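Local coordinates for beta-ketothiolase BktB (Ralstonia eutropha, PDB 4NZS), which catalyses the condensation of acetyl-CoA with propionyl-CoA to beta-ketovaleryl-CoA, or of two acetyl-CoA molecules to acetoacetyl-CoA, with release of CoA, at residues 24-29 and 217-222; 45-50 and 262-267; 172-177 and 334-339; 193-196 and 200-203. All coordinates share one frame; numbering follows the deposited sequence.

Contact 1: residues 24-29 and 217-222; sequences GGSLKD and VTFDTD
The type I beta turn from Gly25 to Lys28, in the loop between strand 10-22 and helix 32-47, packs against strand 217-219 by setting its two central residues, Ser26 and Leu27, on the ring of Phe219. Ser26 CB lies over one face of that ring, 3.9 Å from Phe219 CD1. Leu27 approaches the CD2 side obliquely, and the two side chains cross at about a right angle. The branch carbon and both methyls of Leu27 take part: Leu27 CD2 is 3.9 Å from Phe219 CD2, and Leu27 CD1 is 4.0 Å from Phe219 CE2, while CG sits close to both ring atoms. Strand 217-219 pairs antiparallel with strand 208-210 in a small two-stranded sheet of the thiolase N-terminal family region, and Val208 of the partner strand touches both Leu27 and Phe219. With its CG anti to the backbone N (chi1 -179°), Phe219 directs its ring at the turn, and Ala19 of strand 10-22 also lies against it. The contact is apolar, and the Ser26 hydroxyl is hydrogen-bonded to Glu223 OE1. At the last position of the turn, Lys28 makes a cation-pi contact with Trp137 of the second subunit.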
loop_
_atom_site.group_PDB
_atom_site.type_symbol
_atom_site.label_atom_id
_atom_site.label_comp_id
_atom_site.label_asym_id
_atom_site.label_seq_id
_atom_site.Cartn_x
_atom_site.Cartn_y
_atom_site.Cartn_z
ATOM N N GLY A 24 3.574 -13.858 -15.301
ATOM C CA GLY A 24 2.890 -14.484 -14.221
ATOM C C GLY A 24 2.711 -15.930 -14.474
ATOM O O GLY A 24 1.775 -16.537 -13.974
ATOM N N GLY A 25 3.621 -16.465 -15.254
ATOM C CA GLY A 25 3.644 -17.867 -15.535
ATOM C C GLY A 25 4.606 -18.571 -14.600
ATOM O O GLY A 25 4.526 -18.405 -13.378
ATOM N N SER A 26 5.507 -19.356 -15.188
ATOM C CA SER A 26 6.347 -20.293 -14.462
ATOM C C SER A 26 7.557 -19.646 -13.832
ATOM O O SER A 26 8.282 -20.313 -13.089
ATOM C CB SER A 26 6.848 -21.408 -15.393
ATOM O OG SER A 26 5.831 -22.356 -15.674
ATOM N N LEU A 27 7.816 -18.376 -14.120
ATOM C CA LEU A 27 8.948 -17.714 -13.460
ATOM C C LEU A 27 8.517 -16.686 -12.380
ATOM O O LEU A 27 9.361 -16.030 -11.722
ATOM C CB LEU A 27 9.884 -17.135 -14.518
ATOM C CG LEU A 27 10.827 -18.169 -15.178
ATOM C CD1 LEU A 27 11.862 -17.505 -16.077
ATOM C CD2 LEU A 27 11.529 -19.091 -14.154
ATOM N N LYS A 28 7.198 -16.624 -12.210
ATOM C CA LYS A 28 6.477 -15.773 -11.284
ATOM C C LYS A 28 7.219 -15.586 -9.951
ATOM O O LYS A 28 7.412 -14.461 -9.472
ATOM C CB LYS A 28 5.140 -16.463 -11.027
ATOM C CG LYS A 28 3.999 -15.568 -10.659
ATOM C CD LYS A 28 2.732 -16.362 -10.286
ATOM C CE LYS A 28 1.502 -15.464 -10.586
ATOM N NZ LYS A 28 0.118 -15.924 -10.246
ATOM N N ASP A 29 7.634 -16.702 -9.359
ATOM C CA ASP A 29 8.142 -16.732 -8.008
ATOM C C ASP A 29 9.661 -16.640 -7.952
ATOM O O ASP A 29 10.252 -16.852 -6.898
ATOM C CB ASP A 29 7.712 -18.042 -7.353
ATOM C CG ASP A 29 6.219 -18.162 -7.235
ATOM O OD1 ASP A 29 5.512 -17.322 -7.801
ATOM O OD2 ASP A 29 5.741 -19.101 -6.570
ATOM N N VAL A 217 9.899 -28.993 -9.365
ATOM C CA VAL A 217 9.348 -28.654 -10.680
ATOM C C VAL A 217 10.389 -27.853 -11.452
ATOM O O VAL A 217 10.975 -26.891 -10.906
ATOM C CB VAL A 217 8.068 -27.825 -10.522
ATOM C CG1 VAL A 217 8.205 -26.838 -9.372
ATOM C CG2 VAL A 217 7.723 -27.103 -11.803
ATOM N N THR A 218 10.619 -28.218 -12.718
ATOM C CA THR A 218 11.717 -27.590 -13.449
ATOM C C THR A 218 11.356 -26.933 -14.780
ATOM O O THR A 218 10.672 -27.509 -15.584
ATOM C CB THR A 218 12.873 -28.556 -13.698
ATOM O OG1 THR A 218 12.952 -28.828 -15.100
ATOM C CG2 THR A 218 12.713 -29.846 -12.872
ATOM N N PHE A 219 11.877 -25.732 -15.004
ATOM C CA PHE A 219 11.536 -24.948 -16.148
ATOM C C PHE A 219 12.721 -24.823 -17.115
ATOM O O PHE A 219 13.818 -24.288 -16.785
ATOM C CB PHE A 219 10.993 -23.576 -15.718
ATOM C CG PHE A 219 10.595 -22.712 -16.881
ATOM C CD1 PHE A 219 9.542 -23.096 -17.715
ATOM C CD2 PHE A 219 11.302 -21.547 -17.185
ATOM C CE1 PHE A 219 9.191 -22.322 -18.813
ATOM C CE2 PHE A 219 10.950 -20.767 -18.283
ATOM C CZ PHE A 219 9.904 -21.163 -19.095
ATOM N N ASP A 220 12.529 -25.424 -18.282
ATOM C CA ASP A 220 13.524 -25.413 -19.339
ATOM C C ASP A 220 13.037 -25.001 -20.724
ATOM O O ASP A 220 13.838 -24.834 -21.619
ATOM C CB ASP A 220 14.131 -26.800 -19.456
ATOM C CG ASP A 220 13.093 -27.857 -19.751
ATOM O OD1 ASP A 220 11.921 -27.502 -19.940
ATOM O OD2 ASP A 220 13.444 -29.044 -19.790
ATOM N N THR A 221 11.737 -24.882 -20.919
ATOM C CA THR A 221 11.218 -24.712 -22.258
ATOM C C THR A 221 10.512 -23.388 -22.401
ATOM O O THR A 221 9.605 -23.106 -21.645
ATOM C CB THR A 221 10.277 -25.866 -22.607
ATOM O OG1 THR A 221 10.064 -25.904 -24.014
ATOM C CG2 THR A 221 8.952 -25.719 -21.887
ATOM N N ASP A 222 10.891 -22.593 -23.392
ATOM C CA ASP A 222 10.326 -21.267 -23.490
ATOM C C ASP A 222 8.852 -21.439 -23.744
ATOM O O ASP A 222 8.465 -21.973 -24.748
ATOM C CB ASP A 222 10.946 -20.529 -24.661
ATOM C CG ASP A 222 12.442 -20.421 -24.554
ATOM O OD1 ASP A 222 12.945 -19.847 -23.583
ATOM O OD2 ASP A 222 13.131 -20.899 -25.453
#

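Contact 2: residues 45-50 and 262-267; sequences ARAQVS and AVVMME
Ala47 and Val264 meet methyl to isopropyl where the C-terminal end of helix 32-47 packs on strand 257-267, an inner strand of the mixed beta sheet, in a helix-on-sheet layer of the thiolase fold. Both residues direct their CB atoms at the opposite segment, and their CA atoms, 6.7 Å apart, are the nearest across it. The Ala47 methyl rests on the flat side of the valine's branched end: Ala47 CB is 4.0 Å from Val264 CG1, with Val264 CB and CG2 at similar separations. Such nearly equal distances put the methyl over the triangle of CB, CG1 and CG2. The valine torsion accounts for this, since CG1 is anti to the backbone N (chi1 174°) and CG2 is anti to the carbonyl carbon, so both branches reach the alanine. A Schellman motif ends the helix, with Gln48 at C-prime, and brings the chain round: Val49 N bonds to Leu44 O, while the Gln48 N to Ala45 O bond is weak. Gln48 has positive phi (54°), and the next residue, Val49, faces the strand again, although the exact placing of its CG1 is doubtful. On the same side of the sheet, Ala43 and Leu44 also touch Val264, whereas the neighbouring strand residues Val263 and Met265 pack on Ile102 of helix 97-110. The sheet is therefore sandwiched here between two helices. Within the central pair, Ala47 CB lies 3.9 Å from Val264 CG2.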
loop_
_atom_site.group_PDB
_atom_site.type_symbol
_atom_site.label_atom_id
_atom_site.label_comp_id
_atom_site.label_asym_id
_atom_site.label_seq_id
_atom_site.Cartn_x
_atom_site.Cartn_y
_atom_site.Cartn_z
ATOM N N ALA A 45 30.683 -22.745 -15.562
ATOM C CA ALA A 45 30.811 -24.167 -15.778
ATOM C C ALA A 45 31.134 -24.513 -17.218
ATOM O O ALA A 45 31.993 -25.338 -17.475
ATOM C CB ALA A 45 29.523 -24.851 -15.353
ATOM N N ARG A 46 30.385 -23.954 -18.155
ATOM C CA ARG A 46 30.643 -24.166 -19.574
ATOM C C ARG A 46 31.953 -23.562 -20.002
ATOM O O ARG A 46 32.682 -24.118 -20.797
ATOM C CB ARG A 46 29.512 -23.624 -20.426
ATOM C CG ARG A 46 28.147 -23.969 -19.887
ATOM C CD ARG A 46 27.361 -24.859 -20.824
ATOM N NE ARG A 46 26.010 -25.042 -20.317
ATOM C CZ ARG A 46 25.292 -26.144 -20.463
ATOM N NH1 ARG A 46 25.784 -27.180 -21.120
ATOM N NH2 ARG A 46 24.074 -26.203 -19.952
ATOM N N ALA A 47 32.239 -22.395 -19.469
ATOM C CA ALA A 47 33.480 -21.729 -19.755
ATOM C C ALA A 47 34.610 -22.458 -19.062
ATOM O O ALA A 47 35.769 -22.157 -19.277
ATOM C CB ALA A 47 33.421 -20.288 -19.309
ATOM N N GLN A 48 34.269 -23.387 -18.180
ATOM C CA GLN A 48 35.285 -24.096 -17.429
ATOM C C GLN A 48 36.172 -23.064 -16.750
ATOM O O GLN A 48 37.373 -23.050 -16.917
ATOM C CB GLN A 48 36.075 -25.035 -18.336
ATOM C CG GLN A 48 35.721 -26.504 -18.155
ATOM C CD GLN A 48 35.709 -27.284 -19.454
ATOM O OE1 GLN A 48 36.401 -26.942 -20.403
ATOM N NE2 GLN A 48 34.918 -28.341 -19.497
ATOM N N VAL A 49 35.524 -22.148 -16.049
ATOM C CA VAL A 49 36.171 -21.002 -15.438
ATOM C C VAL A 49 35.764 -20.794 -13.972
ATOM O O VAL A 49 34.604 -20.909 -13.622
ATOM C CB VAL A 49 35.850 -19.754 -16.269
ATOM C CG1 VAL A 49 34.380 -19.739 -16.615
ATOM C CG2 VAL A 49 36.270 -18.482 -15.562
ATOM N N SER A 50 36.736 -20.488 -13.122
ATOM C CA SER A 50 36.483 -20.191 -11.719
ATOM C C SER A 50 35.916 -18.803 -11.550
ATOM O O SER A 50 36.121 -17.954 -12.393
ATOM C CB SER A 50 37.759 -20.323 -10.889
ATOM O OG SER A 50 37.487 -20.226 -9.505
ATOM N N ALA A 262 23.610 -14.934 -19.479
ATOM C CA ALA A 262 25.009 -14.483 -19.321
ATOM C C ALA A 262 25.973 -14.994 -20.387
ATOM O O ALA A 262 25.803 -16.069 -20.970
ATOM C CB ALA A 262 25.543 -14.840 -17.941
ATOM N N VAL A 263 26.992 -14.189 -20.643
ATOM C CA VAL A 263 28.104 -14.654 -21.430
ATOM C C VAL A 263 29.333 -14.503 -20.580
ATOM O O VAL A 263 29.468 -13.491 -19.861
ATOM C CB VAL A 263 28.292 -13.879 -22.735
ATOM C CG1 VAL A 263 26.967 -13.765 -23.456
ATOM C CG2 VAL A 263 28.926 -12.518 -22.487
ATOM N N VAL A 264 30.217 -15.502 -20.655
ATOM C CA VAL A 264 31.561 -15.294 -20.148
ATOM C C VAL A 264 32.401 -14.814 -21.284
ATOM O O VAL A 264 32.331 -15.359 -22.358
ATOM C CB VAL A 264 32.199 -16.553 -19.570
ATOM C CG1 VAL A 264 33.655 -16.256 -19.217
ATOM C CG2 VAL A 264 31.431 -17.036 -18.328
ATOM N N MET A 265 33.186 -13.787 -21.044
ATOM C CA MET A 265 34.085 -13.298 -22.062
ATOM C C MET A 265 35.506 -13.260 -21.595
ATOM O O MET A 265 35.817 -13.400 -20.402
ATOM C CB MET A 265 33.713 -11.901 -22.463
ATOM C CG MET A 265 32.604 -11.804 -23.470
ATOM S SD MET A 265 32.007 -10.139 -23.190
ATOM C CE MET A 265 30.862 -9.979 -24.550
ATOM N N MET A 266 36.363 -13.057 -22.578
ATOM C CA MET A 266 37.778 -13.144 -22.390
ATOM C C MET A 266 38.500 -12.334 -23.409
ATOM O O MET A 266 38.081 -12.254 -24.570
ATOM C CB MET A 266 38.238 -14.592 -22.540
ATOM C CG MET A 266 38.687 -15.155 -21.224
ATOM S SD MET A 266 39.106 -16.899 -21.225
ATOM C CE MET A 266 39.174 -17.120 -19.442
ATOM N N GLU A 267 39.605 -11.761 -22.947
ATOM C CA GLU A 267 40.722 -11.421 -23.818
ATOM C C GLU A 267 41.205 -12.707 -24.550
ATOM O O GLU A 267 41.613 -13.708 -23.922
ATOM C CB GLU A 267 41.877 -10.775 -23.023
ATOM C CG GLU A 267 42.586 -9.607 -23.718
ATOM C CD GLU A 267 43.263 -9.987 -25.024
ATOM O OE1 GLU A 267 43.791 -11.131 -25.106
ATOM O OE2 GLU A 267 43.262 -9.132 -25.953
#

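Contact 3: residues 172-177 and 334-339; sequences KEYDIS and TKALGL
Lys335 reaches from helix 327-336 to the backbone of Tyr174, just past the end of helix 163-173. Its CB is directed at the other segment, and CG lies anti to the backbone N (chi1 173°). CG and CD continue the extended chain toward Tyr174, and CE comes within 3.9 Å of Tyr174 O. A bend at chi4 (-82°) then places the ammonium group, so that Lys335 NZ donates a hydrogen bond of 3.0 Å to Tyr174 O. The nitrogen lies in the carbonyl plane on a lone pair, with a C=O...N angle of 130°. It is also 3.8 Å from Tyr174 CB, at the edge of the aromatic ring and near its plane. The acceptor belongs to a helix terminus: Asp175, with positive phi, is the C-prime residue of a Schellman motif in which Asp175 N bonds to Lys172 O and Ile176 N to Ala171 O. The lysine thus ties a segment of the N-terminal thiolase family region to one of the C-terminal region, at the protein surface. Farther along the tyrosine ring, Tyr174 CE2 lies 4.1 Å from Ala336 CB, an oblique apolar contact. Ile297 touches the Tyr174 side chain too, and Val300 of helix 299-310 packs on Ala336.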
loop_
_atom_site.group_PDB
_atom_site.type_symbol
_atom_site.label_atom_id
_atom_site.label_comp_id
_atom_site.label_asym_id
_atom_site.label_seq_id
_atom_site.Cartn_x
_atom_site.Cartn_y
_atom_site.Cartn_z
ATOM N N LYS A 172 3.292 3.005 -39.994
ATOM C CA LYS A 172 2.798 3.960 -40.976
ATOM C C LYS A 172 3.952 4.631 -41.745
ATOM O O LYS A 172 3.888 4.801 -42.974
ATOM C CB LYS A 172 1.899 5.011 -40.309
ATOM C CG LYS A 172 2.190 6.441 -40.741
ATOM C CD LYS A 172 0.946 7.315 -40.773
ATOM C CE LYS A 172 1.287 8.686 -41.338
ATOM N NZ LYS A 172 0.321 9.706 -40.876
ATOM N N GLU A 173 5.021 4.966 -41.051
ATOM C CA GLU A 173 6.114 5.661 -41.696
ATOM C C GLU A 173 6.711 4.823 -42.803
ATOM O O GLU A 173 7.165 5.349 -43.797
ATOM C CB GLU A 173 7.187 6.040 -40.690
ATOM C CG GLU A 173 8.352 6.792 -41.297
ATOM C CD GLU A 173 9.250 7.404 -40.252
ATOM O OE1 GLU A 173 9.060 7.113 -39.062
ATOM O OE2 GLU A 173 10.145 8.186 -40.616
ATOM N N TYR A 174 6.776 3.521 -42.587
ATOM C CA TYR A 174 7.307 2.600 -43.574
ATOM C C TYR A 174 6.253 1.761 -44.296
ATOM O O TYR A 174 6.578 0.863 -45.056
ATOM C CB TYR A 174 8.342 1.706 -42.908
ATOM C CG TYR A 174 9.482 2.494 -42.336
ATOM C CD1 TYR A 174 9.284 3.381 -41.306
ATOM C CD2 TYR A 174 10.747 2.377 -42.856
ATOM C CE1 TYR A 174 10.325 4.110 -40.793
ATOM C CE2 TYR A 174 11.791 3.103 -42.345
ATOM C CZ TYR A 174 11.570 3.969 -41.320
ATOM O OH TYR A 174 12.622 4.680 -40.831
ATOM N N ASP A 175 4.988 2.050 -44.049
ATOM C CA ASP A 175 3.912 1.279 -44.651
ATOM C C ASP A 175 3.979 -0.232 -44.424
ATOM O O ASP A 175 3.831 -1.005 -45.358
ATOM C CB ASP A 175 3.772 1.581 -46.142
ATOM C CG ASP A 175 2.501 0.999 -46.727
ATOM O OD1 ASP A 175 1.754 0.342 -45.981
ATOM O OD2 ASP A 175 2.243 1.188 -47.928
ATOM N N ILE A 176 4.210 -0.659 -43.189
ATOM C CA ILE A 176 4.122 -2.078 -42.889
ATOM C C ILE A 176 2.693 -2.340 -42.474
ATOM O O ILE A 176 2.241 -1.896 -41.433
ATOM C CB ILE A 176 5.081 -2.490 -41.762
ATOM C CG1 ILE A 176 6.527 -2.423 -42.246
ATOM C CG2 ILE A 176 4.760 -3.886 -41.259
ATOM C CD1 ILE A 176 7.195 -1.100 -41.980
ATOM N N SER A 177 1.980 -3.057 -43.321
ATOM C CA SER A 177 0.572 -3.305 -43.117
ATOM C C SER A 177 0.331 -4.321 -42.041
ATOM O O SER A 177 1.142 -5.205 -41.835
ATOM C CB SER A 177 -0.033 -3.837 -44.395
ATOM O OG SER A 177 0.513 -5.103 -44.668
ATOM N N THR A 334 13.846 -4.737 -40.885
ATOM C CA THR A 334 14.291 -5.651 -41.942
ATOM C C THR A 334 14.457 -4.925 -43.278
ATOM O O THR A 334 15.494 -5.039 -43.957
ATOM C CB THR A 334 13.258 -6.757 -42.207
ATOM O OG1 THR A 334 12.509 -7.032 -41.020
ATOM C CG2 THR A 334 13.951 -8.024 -42.706
ATOM N N LYS A 335 13.392 -4.202 -43.628
ATOM C CA LYS A 335 13.239 -3.498 -44.889
ATOM C C LYS A 335 14.301 -2.421 -45.055
ATOM O O LYS A 335 15.213 -2.583 -45.848
ATOM C CB LYS A 335 11.838 -2.907 -44.917
ATOM C CG LYS A 335 11.467 -1.974 -46.062
ATOM C CD LYS A 335 9.942 -2.039 -46.221
ATOM C CE LYS A 335 9.369 -0.944 -47.082
ATOM N NZ LYS A 335 9.193 0.316 -46.310
ATOM N N ALA A 336 14.219 -1.338 -44.293
ATOM C CA ALA A 336 15.171 -0.242 -44.439
ATOM C C ALA A 336 16.625 -0.739 -44.618
ATOM O O ALA A 336 17.369 -0.157 -45.392
ATOM C CB ALA A 336 15.048 0.724 -43.266
ATOM N N LEU A 337 17.003 -1.820 -43.936
ATOM C CA LEU A 337 18.299 -2.482 -44.131
ATOM C C LEU A 337 18.369 -3.575 -45.224
ATOM O O LEU A 337 19.422 -4.160 -45.451
ATOM C CB LEU A 337 18.744 -3.132 -42.817
ATOM C CG LEU A 337 18.966 -2.185 -41.636
ATOM C CD1 LEU A 337 19.319 -2.979 -40.379
ATOM C CD2 LEU A 337 20.026 -1.146 -41.956
ATOM N N GLY A 338 17.276 -3.875 -45.905
ATOM C CA GLY A 338 17.293 -4.952 -46.882
ATOM C C GLY A 338 18.005 -6.151 -46.288
ATOM O O GLY A 338 19.119 -6.509 -46.694
ATOM N N LEU A 339 17.381 -6.735 -45.274
ATOM C CA LEU A 339 17.879 -7.966 -44.672
ATOM C C LEU A 339 17.138 -9.107 -45.292
ATOM O O LEU A 339 16.049 -8.920 -45.826
ATOM C CB LEU A 339 17.644 -7.956 -43.171
ATOM C CG LEU A 339 18.147 -6.705 -42.467
ATOM C CD1 LEU A 339 17.954 -6.881 -40.974
ATOM C CD2 LEU A 339 19.611 -6.428 -42.796
#

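Contact 4: residues 193-196 and 200-203; sequences SAAI and YFKD
Tyr200 N donates a 3.0 Å hydrogen bond to Ala195 O, with an N-H...O angle of 151° and the donor nearly along the C=O axis (169°). The bond reaches back five residues, an i+5 to i bond at the C-terminus of helix 178-197, and fastens the loop that leads toward strand 208-210 to a carbonyl of the last helical turn, in the N-terminal thiolase family region. The tyrosine side chain crowds the same oxygen: Tyr200 CB is 3.2 Å from Ala195 O, and Tyr200 CG and CD1 are also near that oxygen, at 3.6 and 3.7 Å. One face of the Tyr200 ring is turned to the helix, with Ala195 CA over it, and Tyr200 CB packs 4.3 Å from Ala195 CB. Beyond this the side chain touches Glu371 and Arg374 of helix 357-375. Phe201, next in the chain, also packs on the helix. Its CG is anti to the carbonyl carbon (chi1 -61°), which swings the far part of the ring back to the helix. There it meets two successive residues in different ways, Ala195 obliquely and Ile196 at the ring edge, near its plane. The Ala195 methyl is close to both CE2 and CZ, its CB lying 4.0 Å from Phe201 CE2. Asn347 touches both of these residues, and Arg17 of strand 10-22 makes a cation-pi contact with the Phe201 ring. The isoleucine uses its CG1 branch, and Ile196 CG1 stands 4.2 Å from Phe201 CE2.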
loop_
_atom_site.group_PDB
_atom_site.type_symbol
_atom_site.label_atom_id
_atom_site.label_comp_id
_atom_site.label_asym_id
_atom_site.label_seq_id
_atom_site.Cartn_x
_atom_site.Cartn_y
_atom_site.Cartn_z
ATOM N N SER A 193 8.619 -22.707 -32.565
ATOM C CA SER A 193 8.095 -24.003 -32.166
ATOM C C SER A 193 8.935 -25.053 -32.820
ATOM O O SER A 193 9.285 -26.059 -32.220
ATOM C CB SER A 193 6.627 -24.179 -32.536
ATOM O OG SER A 193 6.416 -24.035 -33.922
ATOM N N ALA A 194 9.263 -24.793 -34.072
ATOM C CA ALA A 194 10.076 -25.704 -34.817
ATOM C C ALA A 194 11.407 -25.782 -34.142
ATOM O O ALA A 194 11.929 -26.852 -33.905
ATOM C CB ALA A 194 10.251 -25.185 -36.224
ATOM N N ALA A 195 11.939 -24.630 -33.787
ATOM C CA ALA A 195 13.273 -24.585 -33.256
ATOM C C ALA A 195 13.297 -25.350 -31.967
ATOM O O ALA A 195 14.266 -26.027 -31.658
ATOM C CB ALA A 195 13.712 -23.160 -33.033
ATOM N N ILE A 196 12.237 -25.192 -31.191
ATOM C CA ILE A 196 12.141 -25.868 -29.918
ATOM C C ILE A 196 12.078 -27.375 -30.071
ATOM O O ILE A 196 12.843 -28.085 -29.448
ATOM C CB ILE A 196 10.878 -25.381 -29.180
ATOM C CG1 ILE A 196 11.033 -23.913 -28.801
ATOM C CG2 ILE A 196 10.577 -26.214 -27.945
ATOM C CD1 ILE A 196 9.811 -23.321 -28.146
ATOM N N TYR A 200 16.862 -27.207 -30.698
ATOM C CA TYR A 200 17.894 -26.162 -30.964
ATOM C C TYR A 200 18.467 -25.413 -29.734
ATOM O O TYR A 200 19.625 -24.961 -29.745
ATOM C CB TYR A 200 17.347 -25.114 -31.960
ATOM C CG TYR A 200 17.408 -25.500 -33.433
ATOM C CD1 TYR A 200 17.095 -26.784 -33.861
ATOM C CD2 TYR A 200 17.767 -24.561 -34.405
ATOM C CE1 TYR A 200 17.154 -27.127 -35.205
ATOM C CE2 TYR A 200 17.810 -24.894 -35.752
ATOM C CZ TYR A 200 17.502 -26.183 -36.143
ATOM O OH TYR A 200 17.545 -26.541 -37.467
ATOM N N PHE A 201 17.650 -25.258 -28.694
ATOM C CA PHE A 201 18.022 -24.435 -27.549
ATOM C C PHE A 201 18.533 -25.256 -26.363
ATOM O O PHE A 201 19.171 -24.709 -25.485
ATOM C CB PHE A 201 16.836 -23.578 -27.104
ATOM C CG PHE A 201 16.337 -22.608 -28.150
ATOM C CD1 PHE A 201 17.195 -21.716 -28.774
ATOM C CD2 PHE A 201 15.002 -22.550 -28.464
ATOM C CE1 PHE A 201 16.718 -20.800 -29.725
ATOM C CE2 PHE A 201 14.525 -21.662 -29.402
ATOM C CZ PHE A 201 15.384 -20.776 -30.031
ATOM N N LYS A 202 18.300 -26.563 -26.347
ATOM C CA LYS A 202 18.693 -27.389 -25.206
ATOM C C LYS A 202 19.984 -26.998 -24.505
ATOM O O LYS A 202 20.005 -26.922 -23.292
ATOM C CB LYS A 202 18.746 -28.876 -25.579
ATOM C CG LYS A 202 17.431 -29.615 -25.342
ATOM C CD LYS A 202 17.613 -31.122 -25.172
ATOM C CE LYS A 202 16.272 -31.851 -24.982
ATOM N NZ LYS A 202 16.361 -33.288 -25.347
ATOM N N ASP A 203 21.056 -26.754 -25.244
ATOM C CA ASP A 203 22.364 -26.546 -24.607
ATOM C C ASP A 203 22.609 -25.164 -24.004
ATOM O O ASP A 203 23.394 -25.018 -23.010
ATOM C CB ASP A 203 23.489 -26.878 -25.567
ATOM C CG ASP A 203 24.258 -28.088 -25.121
ATOM O OD1 ASP A 203 23.673 -29.206 -25.184
ATOM O OD2 ASP A 203 25.420 -27.899 -24.675
#

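How the contacts relate
Contact 4 adjoins contact 1 and contact 2, and lies within the chain loops closed by contacts 1, 2 and 3. Its centre is about 17 Å from that of contact 1, which it meets by packing: Asp222 O is 3.9 Å from Ile196 CD1, and Asp222 OD2 is 3.9 Å from Phe201 CD2. Toward contact 2, Arg46 NH2 packs 3.3 Å from Asp203 O. Contacts 1 and 2 do not touch, their nearest atoms about 10 Å apart. Contact 3 stands apart, opposite contact 2 across the chain centre, centres about 38 Å apart. Its Tyr174 side chain lies about 11 Å from that of Cys385, the predicted proton acceptor; the other three lie away from the active-site residues.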